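PDB 3QFH: epidermin leader peptide processing serine protease EpiP from Staphylococcus aureus subsp. aureus, which probably cleaves the leader peptide from precursors of epidermin-type lantibiotics, acting as a subtilisin-like serine endopeptidase. Local coordinates for residues A[273-278]-A[314-319]; A[338-343]-A[387-392]. All coordinates share one frame; numbering follows the deposited sequence.

Contact 1: A[273-278]-A[314-319]; sequences IVVAAA and VTVGST
Two neighbouring strands of the parallel sheet at the centre of the subtilisin-like fold meet here, Val275 pairing with Val314, Ala276 with Thr315 and Ala277 with Val316. Four backbone hydrogen bonds lace them in the staggered pattern of parallel strands. Val314 gives its N-H to Val274 O, and Val314 O accepts from Ala276 N at 2.8 Å; Val316 likewise donates to Ala276 O and accepts from Ala278 N. The last of these bonds, Ala278 N to Val316 O, lies just past the end of strand 273-277. On the face that carries Val275, Val314 and Val316, Val275 CG1, anti to its backbone N (chi1 -175°), presses on Val316 CG2 at 3.5 Å, tighter than ordinary carbon contact. Helix 382-400 covers this face through Thr386 and Ser390, and the small Ala277 lets Thr382 and Thr386 come close. On the other face, Thr315 CG2 lies 4.2 Å from Ala278 CB while Thr315 OG1 bonds to Ala308 O, which satisfies a buried hydroxyl. Beta-branched valines suit the extended chain, and with every touching residue buried, the N-H and C=O groups facing across the pair gain the partners that water would otherwise supply.

Contact 2: A[338-343]-A[387-392]; sequences IAAPGG and PKVSGA
Lys388 CG stands anti to its own carbonyl carbon, the chain runs extended through chi2 and chi3, and a bend at chi4 (64°) turns NZ onto Pro341 O, 3.0 Å away. The ammonium sits 19° out of the plane of that carbonyl. On the way the aliphatic part of the lysine crosses the proline ring, Lys388 CD lying 3.9 Å from Pro341 CD. Farther back, Lys388 CB meets Ala340 CB at 4.0 Å. Val389, one residue along the helix, turns CG2 into the strand: anti to the carbonyl carbon, this methyl touches both Ala340 CB and Ile338 CG2, each at 4.0 Å. The strand 338-341 is the outermost of the parallel sheet on this side, and the segment 387-392 of helix 382-400 runs at 110° to it, in one of the helices layered on the sheet of the subtilisin-like alpha/beta fold. Ala340 suits the middle of the crossing, since its single methyl lets two helix side chains approach together, while Ile338, two residues earlier on the same side of the strand, meets Val389 through its CG2 branch. A lysine can remain buried here because NZ has several partners: besides Pro341 O it bonds to Gln184 OE1 and Leu384 O and forms a salt bridge with Asp104 OD2, whose negative charge would probably help keep it protonated. The compact, apolar ring of Pro341 suits a place between the lysine chain and helix 103-108, where it packs against Trp103 and Ile108.

In the fold
Contact 1 and contact 2 lie about 7 Å apart between centres and share one sheet, in which strand 314-319 is flanked by 273-277 and 338-341. The segments 314-319 and 338-343 are joined by probable hydrogen bonds, Gly317 N to Ile338 O at 2.8 Å and Gly342 N to Thr319 O at 2.9 Å. Helix 382-400 bridges the two contacts: it carries Val389, which also touches Val316. Near its start lies Ser383, which with His177 and Asp130 forms a probable subtilase catalytic triad. The side chain of Ala277 lies near that triad without touching it, and Ala278 O accepts a hydrogen bond from Thr382 OG1, so contact 1 adjoins the probable active site.

Contact 1: A[273-278]-A[314-319]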
ATOM      1  N   ILE A 273      -7.339   7.077   6.568  1.00 28.41           N
ATOM      2  CA  ILE A 273      -7.652   5.664   6.424  1.00 28.35           C
ATOM      3  C   ILE A 273      -6.481   5.036   5.677  1.00 27.69           C
ATOM      4  O   ILE A 273      -6.009   5.601   4.674  1.00 24.90           O
ATOM      5  CB  ILE A 273      -8.924   5.457   5.519  1.00 28.35           C
ATOM      6  CG1 ILE A 273     -10.098   6.311   5.997  1.00 29.40           C
ATOM      7  CG2 ILE A 273      -9.302   3.981   5.440  1.00 28.60           C
ATOM      8  CD1 ILE A 273     -11.292   6.294   5.036  1.00 27.92           C
ATOM      9  N   VAL A 274      -6.041   3.863   6.135  1.00 27.89           N
ATOM     10  CA  VAL A 274      -4.972   3.114   5.498  1.00 26.42           C
ATOM     11  C   VAL A 274      -5.575   1.900   4.779  1.00 25.63           C
ATOM     12  O   VAL A 274      -6.278   1.072   5.390  1.00 26.75           O
ATOM     13  CB  VAL A 274      -3.921   2.647   6.535  1.00 28.70           C
ATOM     14  CG1 VAL A 274      -2.874   1.704   5.877  1.00 28.82           C
ATOM     15  CG2 VAL A 274      -3.225   3.839   7.195  1.00 27.00           C
ATOM     16  N   VAL A 275      -5.316   1.812   3.478  1.00 24.19           N
ATOM     17  CA  VAL A 275      -5.782   0.719   2.632  1.00 23.69           C
ATOM     18  C   VAL A 275      -4.558  -0.089   2.189  1.00 23.51           C
ATOM     19  O   VAL A 275      -3.630   0.448   1.580  1.00 23.07           O
ATOM     20  CB  VAL A 275      -6.507   1.258   1.395  1.00 24.47           C
ATOM     21  CG1 VAL A 275      -7.103   0.091   0.551  1.00 23.05           C
ATOM     22  CG2 VAL A 275      -7.585   2.265   1.827  1.00 25.25           C
ATOM     23  N   ALA A 276      -4.584  -1.380   2.450  1.00 23.18           N
ATOM     24  CA  ALA A 276      -3.458  -2.218   2.193  1.00 25.03           C
ATOM     25  C   ALA A 276      -3.819  -3.384   1.285  1.00 25.68           C
ATOM     26  O   ALA A 276      -4.903  -3.950   1.376  1.00 25.15           O
ATOM     27  CB  ALA A 276      -2.930  -2.755   3.531  1.00 25.19           C
ATOM     28  N   ALA A 277      -2.880  -3.751   0.440  1.00 25.57           N
ATOM     29  CA  ALA A 277      -3.057  -4.879  -0.460  1.00 27.41           C
ATOM     30  C   ALA A 277      -2.840  -6.186   0.269  1.00 27.36           C
ATOM     31  O   ALA A 277      -1.907  -6.319   1.056  1.00 29.45           O
ATOM     32  CB  ALA A 277      -2.064  -4.800  -1.620  1.00 24.88           C
ATOM     33  N   ALA A 278      -3.696  -7.154  -0.017  1.00 27.13           N
ATOM     34  CA  ALA A 278      -3.491  -8.488   0.475  1.00 28.00           C
ATOM     35  C   ALA A 278      -2.262  -8.988  -0.290  1.00 28.17           C
ATOM     36  O   ALA A 278      -1.884  -8.405  -1.307  1.00 24.70           O
ATOM     37  CB  ALA A 278      -4.689  -9.356   0.182  1.00 27.22           C
ATOM     38  N   VAL A 314      -7.697  -1.349   5.917  1.00 25.51           N
ATOM     39  CA  VAL A 314      -8.717  -1.886   5.025  1.00 24.63           C
ATOM     40  C   VAL A 314      -7.881  -2.831   4.108  1.00 25.39           C
ATOM     41  O   VAL A 314      -7.026  -2.357   3.354  1.00 23.28           O
ATOM     42  CB  VAL A 314      -9.390  -0.798   4.204  1.00 24.81           C
ATOM     43  CG1 VAL A 314     -10.280  -1.427   3.107  1.00 25.16           C
ATOM     44  CG2 VAL A 314     -10.190   0.118   5.110  1.00 20.85           C
ATOM     45  N   THR A 315      -8.117  -4.144   4.194  1.00 24.62           N
ATOM     46  CA  THR A 315      -7.356  -5.143   3.437  1.00 24.20           C
ATOM     47  C   THR A 315      -8.112  -5.522   2.186  1.00 24.53           C
ATOM     48  O   THR A 315      -9.244  -6.020   2.263  1.00 22.85           O
ATOM     49  CB  THR A 315      -7.152  -6.414   4.262  1.00 25.64           C
ATOM     50  OG1 THR A 315      -6.597  -6.066   5.518  1.00 26.47           O
ATOM     51  CG2 THR A 315      -6.222  -7.425   3.548  1.00 23.55           C
ATOM     52  N   VAL A 316      -7.463  -5.337   1.038  1.00 22.75           N
ATOM     53  CA  VAL A 316      -8.122  -5.529  -0.242  1.00 21.46           C
ATOM     54  C   VAL A 316      -7.596  -6.756  -0.966  1.00 22.90           C
ATOM     55  O   VAL A 316      -6.401  -6.863  -1.231  1.00 23.58           O
ATOM     56  CB  VAL A 316      -7.909  -4.290  -1.135  1.00 19.95           C
ATOM     57  CG1 VAL A 316      -8.631  -4.415  -2.452  1.00 17.92           C
ATOM     58  CG2 VAL A 316      -8.340  -3.003  -0.369  1.00 20.01           C
ATOM     59  N   GLY A 317      -8.486  -7.698  -1.244  1.00 23.24           N
ATOM     60  CA  GLY A 317      -8.131  -8.859  -2.050  1.00 23.93           C
ATOM     61  C   GLY A 317      -8.435  -8.559  -3.532  1.00 23.72           C
ATOM     62  O   GLY A 317      -9.113  -7.588  -3.869  1.00 25.63           O
ATOM     63  N   SER A 318      -7.945  -9.398  -4.422  1.00 24.44           N
ATOM     64  CA  SER A 318      -8.125  -9.195  -5.864  1.00 23.71           C
ATOM     65  C   SER A 318      -9.051 -10.230  -6.522  1.00 23.98           C
ATOM     66  O   SER A 318      -8.983 -11.423  -6.212  1.00 23.86           O
ATOM     67  CB  SER A 318      -6.743  -9.228  -6.535  1.00 23.92           C
ATOM     68  OG  SER A 318      -6.811  -9.437  -7.940  1.00 26.97           O
ATOM     69  N   THR A 319      -9.901  -9.747  -7.436  1.00 22.73           N
ATOM     70  CA  THR A 319     -10.809 -10.576  -8.220  1.00 24.18           C
ATOM     71  C   THR A 319     -10.395 -10.593  -9.717  1.00 23.88           C
ATOM     72  O   THR A 319      -9.731  -9.678 -10.221  1.00 20.50           O
ATOM     73  CB  THR A 319     -12.291 -10.079  -8.105  1.00 25.24           C
ATOM     74  OG1 THR A 319     -12.378  -8.705  -8.492  1.00 27.92           O
ATOM     75  CG2 THR A 319     -12.834 -10.214  -6.678  1.00 23.47           C
TER

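Contact 2: A[338-343]-A[387-392]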
ATOM      1  N   ILE A 338     -12.573  -6.532   1.709  1.00 25.08           N
ATOM      2  CA  ILE A 338     -13.188  -6.202   0.454  1.00 24.74           C
ATOM      3  C   ILE A 338     -12.313  -6.714  -0.697  1.00 24.41           C
ATOM      4  O   ILE A 338     -11.148  -7.014  -0.520  1.00 23.84           O
ATOM      5  CB  ILE A 338     -13.326  -4.655   0.361  1.00 25.25           C
ATOM      6  CG1 ILE A 338     -14.189  -4.220  -0.820  1.00 28.78           C
ATOM      7  CG2 ILE A 338     -11.959  -4.013   0.290  1.00 26.49           C
ATOM      8  CD1 ILE A 338     -14.642  -2.757  -0.734  1.00 24.25           C
ATOM      9  N   ALA A 339     -12.887  -6.795  -1.883  1.00 24.33           N
ATOM     10  CA  ALA A 339     -12.146  -7.200  -3.052  1.00 24.56           C
ATOM     11  C   ALA A 339     -12.406  -6.236  -4.215  1.00 24.44           C
ATOM     12  O   ALA A 339     -13.480  -5.661  -4.335  1.00 24.92           O
ATOM     13  CB  ALA A 339     -12.537  -8.616  -3.440  1.00 24.71           C
ATOM     14  N   ALA A 340     -11.404  -6.041  -5.062  1.00 24.33           N
ATOM     15  CA  ALA A 340     -11.567  -5.228  -6.268  1.00 22.58           C
ATOM     16  C   ALA A 340     -10.818  -5.985  -7.381  1.00 22.67           C
ATOM     17  O   ALA A 340      -9.973  -6.832  -7.079  1.00 22.38           O
ATOM     18  CB  ALA A 340     -11.010  -3.829  -6.067  1.00 21.36           C
ATOM     19  N   PRO A 341     -11.141  -5.711  -8.658  1.00 23.44           N
ATOM     20  CA  PRO A 341     -10.466  -6.399  -9.789  1.00 24.35           C
ATOM     21  C   PRO A 341      -8.958  -6.164  -9.857  1.00 25.08           C
ATOM     22  O   PRO A 341      -8.481  -5.008  -9.890  1.00 22.35           O
ATOM     23  CB  PRO A 341     -11.137  -5.780 -11.013  1.00 26.39           C
ATOM     24  CG  PRO A 341     -12.484  -5.322 -10.512  1.00 25.44           C
ATOM     25  CD  PRO A 341     -12.216  -4.823  -9.132  1.00 23.79           C
ATOM     26  N   GLY A 342      -8.206  -7.259  -9.829  1.00 22.71           N
ATOM     27  CA  GLY A 342      -6.772  -7.182  -9.918  1.00 23.49           C
ATOM     28  C   GLY A 342      -6.201  -8.091 -10.996  1.00 24.38           C
ATOM     29  O   GLY A 342      -5.014  -8.068 -11.235  1.00 24.69           O
ATOM     30  N   GLY A 343      -7.047  -8.918 -11.606  1.00 24.23           N
ATOM     31  CA  GLY A 343      -6.644  -9.756 -12.702  1.00 24.74           C
ATOM     32  C   GLY A 343      -6.423 -11.213 -12.404  1.00 25.11           C
ATOM     33  O   GLY A 343      -6.750 -11.705 -11.345  1.00 25.45           O
ATOM     34  N   PRO A 387      -5.721   0.213  -5.195  1.00 22.66           N
ATOM     35  CA  PRO A 387      -5.959   1.627  -5.526  1.00 22.83           C
ATOM     36  C   PRO A 387      -7.385   1.935  -5.916  1.00 23.70           C
ATOM     37  O   PRO A 387      -7.818   3.098  -5.759  1.00 22.09           O
ATOM     38  CB  PRO A 387      -5.003   1.893  -6.706  1.00 22.68           C
ATOM     39  CG  PRO A 387      -4.582   0.531  -7.176  1.00 21.64           C
ATOM     40  CD  PRO A 387      -4.589  -0.327  -5.958  1.00 21.87           C
ATOM     41  N   LYS A 388      -8.111   0.923  -6.409  1.00 22.06           N
ATOM     42  CA  LYS A 388      -9.529   1.086  -6.760  1.00 22.51           C
ATOM     43  C   LYS A 388     -10.372   1.379  -5.513  1.00 23.39           C
ATOM     44  O   LYS A 388     -11.274   2.245  -5.525  1.00 23.76           O
ATOM     45  CB  LYS A 388     -10.053  -0.162  -7.494  1.00 22.95           C
ATOM     46  CG  LYS A 388      -9.438  -0.397  -8.875  1.00 24.00           C
ATOM     47  CD  LYS A 388     -10.128  -1.573  -9.576  1.00 31.40           C
ATOM     48  CE  LYS A 388      -9.587  -1.797 -10.984  1.00 33.31           C
ATOM     49  NZ  LYS A 388      -8.164  -2.182 -10.946  1.00 32.22           N
ATOM     50  N   VAL A 389     -10.050   0.669  -4.429  1.00 23.74           N
ATOM     51  CA  VAL A 389     -10.699   0.856  -3.150  1.00 22.10           C
ATOM     52  C   VAL A 389     -10.277   2.188  -2.547  1.00 23.21           C
ATOM     53  O   VAL A 389     -11.123   2.910  -1.999  1.00 23.51           O
ATOM     54  CB  VAL A 389     -10.410  -0.302  -2.178  1.00 22.58           C
ATOM     55  CG1 VAL A 389     -10.953  -0.005  -0.774  1.00 20.94           C
ATOM     56  CG2 VAL A 389     -10.984  -1.624  -2.733  1.00 21.30           C
ATOM     57  N   SER A 390      -8.989   2.535  -2.634  1.00 23.96           N
ATOM     58  CA  SER A 390      -8.538   3.836  -2.101  1.00 22.45           C
ATOM     59  C   SER A 390      -9.272   4.972  -2.817  1.00 23.49           C
ATOM     60  O   SER A 390      -9.760   5.929  -2.188  1.00 22.75           O
ATOM     61  CB  SER A 390      -7.027   4.045  -2.258  1.00 23.23           C
ATOM     62  OG  SER A 390      -6.276   3.126  -1.479  1.00 24.77           O
ATOM     63  N   GLY A 391      -9.309   4.902  -4.136  1.00 21.79           N
ATOM     64  CA  GLY A 391     -10.024   5.908  -4.923  1.00 22.32           C
ATOM     65  C   GLY A 391     -11.488   6.026  -4.540  1.00 21.97           C
ATOM     66  O   GLY A 391     -12.017   7.135  -4.416  1.00 22.61           O
ATOM     67  N   ALA A 392     -12.142   4.877  -4.343  1.00 21.73           N
ATOM     68  CA  ALA A 392     -13.545   4.830  -3.958  1.00 20.94           C
ATOM     69  C   ALA A 392     -13.782   5.535  -2.620  1.00 23.71           C
ATOM     70  O   ALA A 392     -14.749   6.325  -2.470  1.00 22.46           O
ATOM     71  CB  ALA A 392     -14.047   3.350  -3.908  1.00 21.48           C
TER